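Local coordinates for lipoprotein (Colwellia psychrerythraea, PDB 3O0Y) that is of unknown function but is a putative lipoprotein of the DUF885 family that may be related to metallopeptidases, at residues I148-V151 with M152-Q156; P157-T160 with E161-L165; A215-P219 with F220-F224. One frame throughout, in Å; residues are numbered along the deposited sequence.

Interaction 1. Residues I148-V151 with M152-Q156; sequences IPRV and MQNDQ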
loop_
_atom_site.group_PDB
_atom_site.type_symbol
_atom_site.label_atom_id
_atom_site.label_comp_id
_atom_site.label_asym_id
_atom_site.label_seq_id
_atom_site.Cartn_x
_atom_site.Cartn_y
_atom_site.Cartn_z
ATOM N N ILE A 148 10.975 -7.077 4.810
ATOM C CA ILE A 148 12.331 -7.277 4.302
ATOM C C ILE A 148 12.405 -8.690 3.679
ATOM O O ILE A 148 12.916 -8.874 2.553
ATOM C CB ILE A 148 13.335 -7.043 5.398
ATOM C CG1 ILE A 148 13.460 -5.540 5.702
ATOM C CG2 ILE A 148 14.764 -7.631 5.042
ATOM C CD1 ILE A 148 14.227 -5.343 6.972
ATOM N N PRO A 149 11.837 -9.718 4.337
ATOM C CA PRO A 149 11.835 -11.047 3.630
ATOM C C PRO A 149 11.082 -11.028 2.324
ATOM O O PRO A 149 11.518 -11.607 1.325
ATOM C CB PRO A 149 11.153 -11.979 4.625
ATOM C CG PRO A 149 11.471 -11.405 5.916
ATOM C CD PRO A 149 11.448 -9.879 5.753
ATOM N N ARG A 150 9.967 -10.304 2.279
ATOM C CA ARG A 150 9.223 -10.195 1.012
ATOM C C ARG A 150 10.038 -9.554 -0.138
ATOM O O ARG A 150 9.999 -10.027 -1.290
ATOM C CB ARG A 150 7.853 -9.455 1.211
ATOM C CG ARG A 150 7.021 -9.290 -0.095
ATOM C CD ARG A 150 5.847 -10.314 -0.458
ATOM N NE ARG A 150 5.048 -9.864 -1.658
ATOM C CZ ARG A 150 4.307 -10.615 -2.502
ATOM N NH1 ARG A 150 4.158 -11.958 -2.399
ATOM N NH2 ARG A 150 3.706 -9.977 -3.495
ATOM N N VAL A 151 10.743 -8.467 0.167
ATOM C CA VAL A 151 11.561 -7.781 -0.844
ATOM C C VAL A 151 12.676 -8.717 -1.321
ATOM O O VAL A 151 12.975 -8.799 -2.523
ATOM C CB VAL A 151 12.115 -6.435 -0.370
ATOM C CG1 VAL A 151 13.201 -5.876 -1.354
ATOM C CG2 VAL A 151 10.978 -5.414 -0.171
ATOM N N MET A 152 13.322 -9.345 -0.348
ATOM C CA MET A 152 14.442 -10.216 -0.659
ATOM C C MET A 152 13.995 -11.390 -1.539
ATOM O O MET A 152 14.728 -11.804 -2.428
ATOM C CB MET A 152 15.110 -10.714 0.625
ATOM C CG MET A 152 15.941 -9.655 1.385
ATOM S SD MET A 152 16.850 -10.239 2.870
ATOM C CE MET A 152 17.935 -11.458 1.966
ATOM N N GLN A 153 12.767 -11.889 -1.357
ATOM C CA GLN A 153 12.335 -13.065 -2.067
ATOM C C GLN A 153 11.707 -12.702 -3.402
ATOM O O GLN A 153 11.690 -13.520 -4.325
ATOM C CB GLN A 153 11.375 -13.891 -1.210
ATOM C CG GLN A 153 12.021 -14.518 0.005
ATOM C CD GLN A 153 11.035 -15.109 0.980
ATOM O OE1 GLN A 153 9.879 -15.366 0.648
ATOM N NE2 GLN A 153 11.465 -15.225 2.233
ATOM N N ASN A 154 11.220 -11.484 -3.536
ATOM C CA ASN A 154 10.530 -11.090 -4.762
ATOM C C ASN A 154 11.268 -10.149 -5.659
ATOM O O ASN A 154 11.128 -10.213 -6.870
ATOM C CB ASN A 154 9.158 -10.489 -4.368
ATOM C CG ASN A 154 8.216 -11.578 -3.942
ATOM O OD1 ASN A 154 7.652 -12.282 -4.802
ATOM N ND2 ASN A 154 8.159 -11.839 -2.651
ATOM N N ASP A 155 11.883 -9.139 -5.078
ATOM C CA ASP A 155 12.402 -8.036 -5.842
ATOM C C ASP A 155 13.910 -8.069 -6.015
ATOM O O ASP A 155 14.435 -7.468 -6.931
ATOM C CB ASP A 155 12.041 -6.729 -5.122
ATOM C CG ASP A 155 10.533 -6.562 -4.944
ATOM O OD1 ASP A 155 9.810 -6.607 -5.952
ATOM O OD2 ASP A 155 10.109 -6.322 -3.791
ATOM N N GLN A 156 14.623 -8.735 -5.124
ATOM C CA GLN A 156 16.066 -8.751 -5.200
ATOM C C GLN A 156 16.541 -9.698 -6.295
ATOM O O GLN A 156 16.196 -10.871 -6.290
ATOM C CB GLN A 156 16.622 -9.188 -3.846
ATOM C CG GLN A 156 18.128 -9.099 -3.780
ATOM C CD GLN A 156 18.748 -9.213 -2.411
ATOM O OE1 GLN A 156 19.941 -9.593 -2.293
ATOM N NE2 GLN A 156 18.047 -8.809 -1.414
HETATM O O HOH W 1 6.513 -13.701 -1.141
#
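Ile148 and Met152 lie one helical turn apart. The Ile148 carbonyl oxygen takes the backbone N-H of Met152 in a nearly straight bond, Met152 N to Ile148 O 3.0 Å. Their side chains run alongside each other and point the same way, with Ile148 CG2 4.0 Å from Met152 SD. Both pack on Leu48 of helix 47-53. Pro149 has no N-H to give to the turn before it, and the helix kinks there. Its carbonyl still accepts from the next turn, Gln153 N to Pro149 O 3.0 Å. The extended Gln153 side chain passes this oxygen, CG closest, and brings NE2 near Pro149 CB. These turns form the C-terminal part of helix 144-154 and lead into the loop before helix 161-172. Arg150 O is gripped twice by Asn154. Backbone Asn154 N reaches Arg150 O at 2.9 Å, tilted from the carbonyl plane. Asn154 ND2 also meets Arg150 O at 2.9 Å, in the carbonyl plane, on a lone pair. Asn154 CG stands anti to its own carbonyl carbon (chi1 -74°), swinging the amide back over the preceding turn. The amide then lies over one face of the Arg150 guanidinium, near its rim, planes 43° apart. A water accepts from both Arg150 NH1 and Asn154 ND2. The guanidinium also makes a cation-pi contact with Trp418. As the chain leaves the helix, Val151 O takes the regular i+4 donor Asp155 N at 2.8 Å and an i+5 donor, Gln156 N, at 3.1 Å. Asp155 OD2 lies 3.8 Å from Val151 CG2, while Asp155 OD1 forms a salt bridge with Lys413.

Interaction 2. Residues P157-T160 with E161-L165; sequences PITT and EKEAL
Glu163 and Thr160 carry this contact, each bonded to the other side of the junction between loop and helix. Thr160 is the N-cap of helix 161-172. Its hydroxyl accepts the backbone N-H of Glu163, with Glu163 N to Thr160 OG1 at 3.1 Å and an N-H...O angle of 166°. A chi1 of 67° sets OG1 between the backbone N and the carbonyl carbon, where it can face the first turn. The Thr160 carbonyl starts the regular helix bonding by accepting from Ala164 N, 3.0 Å from Thr160 O. The Glu163 carboxylate turns back over the loop. It bonds to Thr159, not to the N-H of the N-cap residue, so the pattern is not the classical capping box. Glu163 OE1 takes two donors. Thr159 N, 2.8 Å from Glu163 OE1, is met by the anti lone pair of that oxygen, away from the other oxygen. The hydroxyl Thr159 OG1 lies 2.6 Å from Glu163 OE1 and comes from above the carboxylate plane, 43° out of it. Two bonds to one oxygen should hold the carboxylate against turning. Pro157 crosses the Glu163 side chain at about a right angle, with Pro157 CB 3.3 Å from Glu163 OE1. A water also lies 2.7 Å from both Pro157 O and Glu163 O. Below these polar groups, Ile158 CG2 approaches Ala164 CB at 4.4 Å. Ile158 packs on Lys227 and Ile228 of helix 219-228. Ala164 rests on Phe224 and Ile228 of the same helix and on Leu242 of helix 236-268.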
loop_
_atom_site.group_PDB
_atom_site.type_symbol
_atom_site.label_atom_id
_atom_site.label_comp_id
_atom_site.label_asym_id
_atom_site.label_seq_id
_atom_site.Cartn_x
_atom_site.Cartn_y
_atom_site.Cartn_z
ATOM N N PRO A 157 17.326 -9.197 -7.253
ATOM C CA PRO A 157 17.721 -10.105 -8.353
ATOM C C PRO A 157 18.685 -11.165 -7.894
ATOM O O PRO A 157 19.522 -10.881 -7.077
ATOM C CB PRO A 157 18.447 -9.182 -9.325
ATOM C CG PRO A 157 18.866 -8.025 -8.531
ATOM C CD PRO A 157 17.883 -7.839 -7.416
ATOM N N ILE A 158 18.567 -12.388 -8.439
ATOM C CA ILE A 158 19.569 -13.414 -8.237
ATOM C C ILE A 158 19.906 -14.001 -9.587
ATOM O O ILE A 158 19.335 -15.015 -9.984
ATOM C CB ILE A 158 19.103 -14.488 -7.230
ATOM C CG1 ILE A 158 18.785 -13.829 -5.884
ATOM C CG2 ILE A 158 20.181 -15.512 -6.996
ATOM C CD1 ILE A 158 18.024 -14.696 -4.999
ATOM N N THR A 159 20.794 -13.328 -10.334
ATOM C CA THR A 159 21.069 -13.720 -11.701
ATOM C C THR A 159 22.560 -13.945 -11.969
ATOM O O THR A 159 22.888 -14.254 -13.094
ATOM C CB THR A 159 20.568 -12.667 -12.712
ATOM O OG1 THR A 159 21.348 -11.474 -12.612
ATOM C CG2 THR A 159 19.056 -12.315 -12.473
ATOM N N THR A 160 23.434 -13.736 -10.962
ATOM C CA THR A 160 24.887 -13.780 -11.094
ATOM C C THR A 160 25.430 -14.206 -9.741
ATOM O O THR A 160 24.703 -14.160 -8.724
ATOM C CB THR A 160 25.526 -12.384 -11.427
ATOM O OG1 THR A 160 25.365 -11.501 -10.300
ATOM C CG2 THR A 160 24.929 -11.769 -12.664
ATOM N N GLU A 161 26.676 -14.643 -9.697
ATOM C CA GLU A 161 27.296 -15.061 -8.448
ATOM C C GLU A 161 27.315 -13.891 -7.473
ATOM O O GLU A 161 27.112 -14.070 -6.246
ATOM C CB GLU A 161 28.731 -15.524 -8.717
ATOM C CG GLU A 161 29.457 -15.992 -7.462
ATOM C CD GLU A 161 30.839 -16.663 -7.741
ATOM O OE1 GLU A 161 31.293 -16.726 -8.908
ATOM O OE2 GLU A 161 31.413 -17.162 -6.769
ATOM N N LYS A 162 27.618 -12.691 -7.999
ATOM C CA LYS A 162 27.707 -11.483 -7.122
ATOM C C LYS A 162 26.350 -11.192 -6.467
ATOM O O LYS A 162 26.289 -10.912 -5.259
ATOM C CB LYS A 162 28.247 -10.257 -7.897
ATOM C CG LYS A 162 28.145 -8.957 -7.191
ATOM C CD LYS A 162 29.063 -8.866 -5.984
ATOM C CE LYS A 162 28.907 -7.464 -5.334
ATOM N NZ LYS A 162 29.821 -7.345 -4.181
ATOM N N GLU A 163 25.276 -11.300 -7.238
ATOM C CA GLU A 163 23.919 -11.119 -6.679
ATOM C C GLU A 163 23.559 -12.210 -5.673
ATOM O O GLU A 163 22.961 -11.932 -4.658
ATOM C CB GLU A 163 22.906 -11.044 -7.787
ATOM C CG GLU A 163 23.017 -9.735 -8.608
ATOM C CD GLU A 163 22.121 -9.660 -9.841
ATOM O OE1 GLU A 163 21.350 -10.597 -10.192
ATOM O OE2 GLU A 163 22.144 -8.583 -10.464
ATOM N N ALA A 164 23.987 -13.452 -5.892
ATOM C CA ALA A 164 23.750 -14.486 -4.881
ATOM C C ALA A 164 24.444 -14.140 -3.589
ATOM O O ALA A 164 23.921 -14.358 -2.503
ATOM C CB ALA A 164 24.270 -15.834 -5.383
ATOM N N LEU A 165 25.644 -13.637 -3.701
ATOM C CA LEU A 165 26.430 -13.302 -2.528
ATOM C C LEU A 165 25.807 -12.085 -1.808
ATOM O O LEU A 165 25.792 -12.026 -0.577
ATOM C CB LEU A 165 27.879 -13.047 -2.895
ATOM C CG LEU A 165 28.712 -14.308 -3.281
ATOM C CD1 LEU A 165 30.073 -13.917 -3.863
ATOM C CD2 LEU A 165 28.884 -15.267 -2.086
HETATM O O HOH W 2 21.031 -10.042 -4.997
#

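Interaction 3. Residues A215-P219 with F220-F224; sequences AEQHP and FVNVF
A histidine N-cap opens helix 219-228, with the His218 ring accepting the backbone N-H of Phe220. Phe220 N lies 3.0 Å from His218 ND1, the N-H...N angle is 169°, and the donor sits at the ring edge, somewhat tilted from its plane. This use of ND1 as acceptor suggests that the ring proton is on NE2. His218 CG is anti to the backbone N (chi1 -165°), which brings the ring alongside the first turn. Pro219 CD lies over one face of the imidazole, near its rim. The His218 and Phe220 side chains lie side by side and point the same way. Their rings are only 27° from parallel but offset, with little of one lying over the other, and His218 CE1 is 3.6 Å from Phe220 CD2. Phe210 also meets the imidazole. With an alanine here in place of His218, Phe220 N would probably lose its capping acceptor, and a gap is likely to open beside Pro219 and the Phe220 ring. The backbone takes up the helix at the same place. Asn222 N bonds to His218 O at 2.9 Å, and Val221 N adds a weak bond to that oxygen. Val223 N bonds to Pro219 O, also at 2.9 Å. Phe220 reaches from this turn to Pro149 and Met152 of helix 144-154, while its own carbonyl accepts from Tyr167 OH. On the loop side, Val221 CG2 sits 3.3 Å from Ala215 O, the carbonyl that also accepts from His218 N. On the helix side, Val223 CG2 lies 3.1 Å from Pro219 O.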
loop_
_atom_site.group_PDB
_atom_site.type_symbol
_atom_site.label_atom_id
_atom_site.label_comp_id
_atom_site.label_asym_id
_atom_site.label_seq_id
_atom_site.Cartn_x
_atom_site.Cartn_y
_atom_site.Cartn_z
ATOM N N ALA A 215 14.836 -25.048 8.753
ATOM C CA ALA A 215 15.573 -23.985 8.047
ATOM C C ALA A 215 15.852 -24.392 6.603
ATOM O O ALA A 215 15.772 -23.558 5.698
ATOM C CB ALA A 215 16.870 -23.690 8.763
ATOM N N GLU A 216 16.153 -25.685 6.382
ATOM C CA GLU A 216 16.520 -26.193 5.049
ATOM C C GLU A 216 15.372 -26.097 4.098
ATOM O O GLU A 216 15.562 -26.156 2.871
ATOM C CB GLU A 216 16.945 -27.685 5.077
ATOM C CG GLU A 216 18.119 -28.030 5.989
ATOM C CD GLU A 216 17.923 -27.722 7.513
ATOM O OE1 GLU A 216 16.783 -27.769 8.028
ATOM O OE2 GLU A 216 18.945 -27.426 8.199
ATOM N N GLN A 217 14.149 -25.977 4.625
ATOM C CA GLN A 217 12.978 -25.866 3.762
ATOM C C GLN A 217 12.293 -24.481 3.817
ATOM O O GLN A 217 11.221 -24.263 3.201
ATOM C CB GLN A 217 11.989 -26.989 4.034
ATOM C CG GLN A 217 12.435 -28.394 3.419
ATOM C CD GLN A 217 12.552 -28.339 1.882
ATOM O OE1 GLN A 217 11.724 -27.689 1.191
ATOM N NE2 GLN A 217 13.617 -28.963 1.343
ATOM N N HIS A 218 13.011 -23.524 4.375
ATOM C CA HIS A 218 12.464 -22.190 4.528
ATOM C C HIS A 218 12.304 -21.526 3.146
ATOM O O HIS A 218 13.120 -21.742 2.207
ATOM C CB HIS A 218 13.367 -21.351 5.411
ATOM C CG HIS A 218 12.709 -20.108 5.912
ATOM N ND1 HIS A 218 12.739 -18.910 5.209
ATOM C CD2 HIS A 218 11.986 -19.883 7.039
ATOM C CE1 HIS A 218 12.026 -18.013 5.883
ATOM N NE2 HIS A 218 11.557 -18.575 6.994
ATOM N N PRO A 219 11.315 -20.600 3.016
ATOM C CA PRO A 219 11.235 -19.924 1.718
ATOM C C PRO A 219 12.481 -19.180 1.295
ATOM O O PRO A 219 12.735 -19.053 0.093
ATOM C CB PRO A 219 10.057 -18.976 1.901
ATOM C CG PRO A 219 9.174 -19.691 2.844
ATOM C CD PRO A 219 10.063 -20.401 3.794
ATOM N N PHE A 220 13.234 -18.654 2.233
ATOM C CA PHE A 220 14.498 -17.997 1.849
ATOM C C PHE A 220 15.376 -18.958 1.024
ATOM O O PHE A 220 16.058 -18.542 0.091
ATOM C CB PHE A 220 15.278 -17.552 3.083
ATOM C CG PHE A 220 14.976 -16.127 3.579
ATOM C CD1 PHE A 220 14.926 -15.044 2.750
ATOM C CD2 PHE A 220 14.843 -15.911 4.965
ATOM C CE1 PHE A 220 14.725 -13.748 3.270
ATOM C CE2 PHE A 220 14.642 -14.648 5.470
ATOM C CZ PHE A 220 14.584 -13.570 4.619
ATOM N N VAL A 221 15.469 -20.218 1.477
ATOM C CA VAL A 221 16.202 -21.291 0.733
ATOM C C VAL A 221 15.505 -21.703 -0.566
ATOM O O VAL A 221 16.134 -21.784 -1.622
ATOM C CB VAL A 221 16.359 -22.531 1.574
ATOM C CG1 VAL A 221 17.196 -23.579 0.774
ATOM C CG2 VAL A 221 16.989 -22.161 2.921
ATOM N N ASN A 222 14.215 -22.008 -0.505
ATOM C CA ASN A 222 13.512 -22.480 -1.692
ATOM C C ASN A 222 13.450 -21.459 -2.847
ATOM O O ASN A 222 13.587 -21.815 -4.027
ATOM C CB ASN A 222 12.119 -23.002 -1.286
ATOM C CG ASN A 222 12.164 -24.323 -0.477
ATOM O OD1 ASN A 222 11.247 -24.617 0.304
ATOM N ND2 ASN A 222 13.167 -25.112 -0.699
ATOM N N VAL A 223 13.242 -20.177 -2.515
ATOM C CA VAL A 223 13.334 -19.140 -3.506
ATOM C C VAL A 223 14.719 -19.075 -4.087
ATOM O O VAL A 223 14.901 -18.957 -5.281
ATOM C CB VAL A 223 12.967 -17.759 -2.869
ATOM C CG1 VAL A 223 13.340 -16.645 -3.874
ATOM C CG2 VAL A 223 11.436 -17.809 -2.456
ATOM N N PHE A 224 15.724 -19.097 -3.237
ATOM C CA PHE A 224 17.063 -19.065 -3.727
ATOM C C PHE A 224 17.334 -20.276 -4.657
ATOM O O PHE A 224 17.929 -20.119 -5.746
ATOM C CB PHE A 224 18.048 -19.063 -2.582
ATOM C CG PHE A 224 19.451 -18.877 -3.030
ATOM C CD1 PHE A 224 19.975 -17.637 -3.210
ATOM C CD2 PHE A 224 20.251 -19.977 -3.296
ATOM C CE1 PHE A 224 21.319 -17.476 -3.617
ATOM C CE2 PHE A 224 21.570 -19.843 -3.718
ATOM C CZ PHE A 224 22.104 -18.608 -3.891
#

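How the interactions relate
Interactions 1 and 2 follow each other along the chain, at the end of helix 144-154 and the start of helix 161-172. Interaction 3 begins helix 219-228 and packs against both. Its Phe220 and Pro219 meet Pro149 and Gln153, and its Phe224 meets Ile158 and Ala164. Interaction 1 has no exposed residue, and its centre is nearest, about 16 Å from the centre of the chain. It is held mainly by helix backbone bonds and the Asn154 amide on Arg150 O. Interaction 2 is the most exposed, its centre about 28 Å from that point. Its cap is a threonine hydroxyl, backed by a carboxylate that bonds back to the loop, whereas interaction 3 caps with a buried imidazole among aromatic rings.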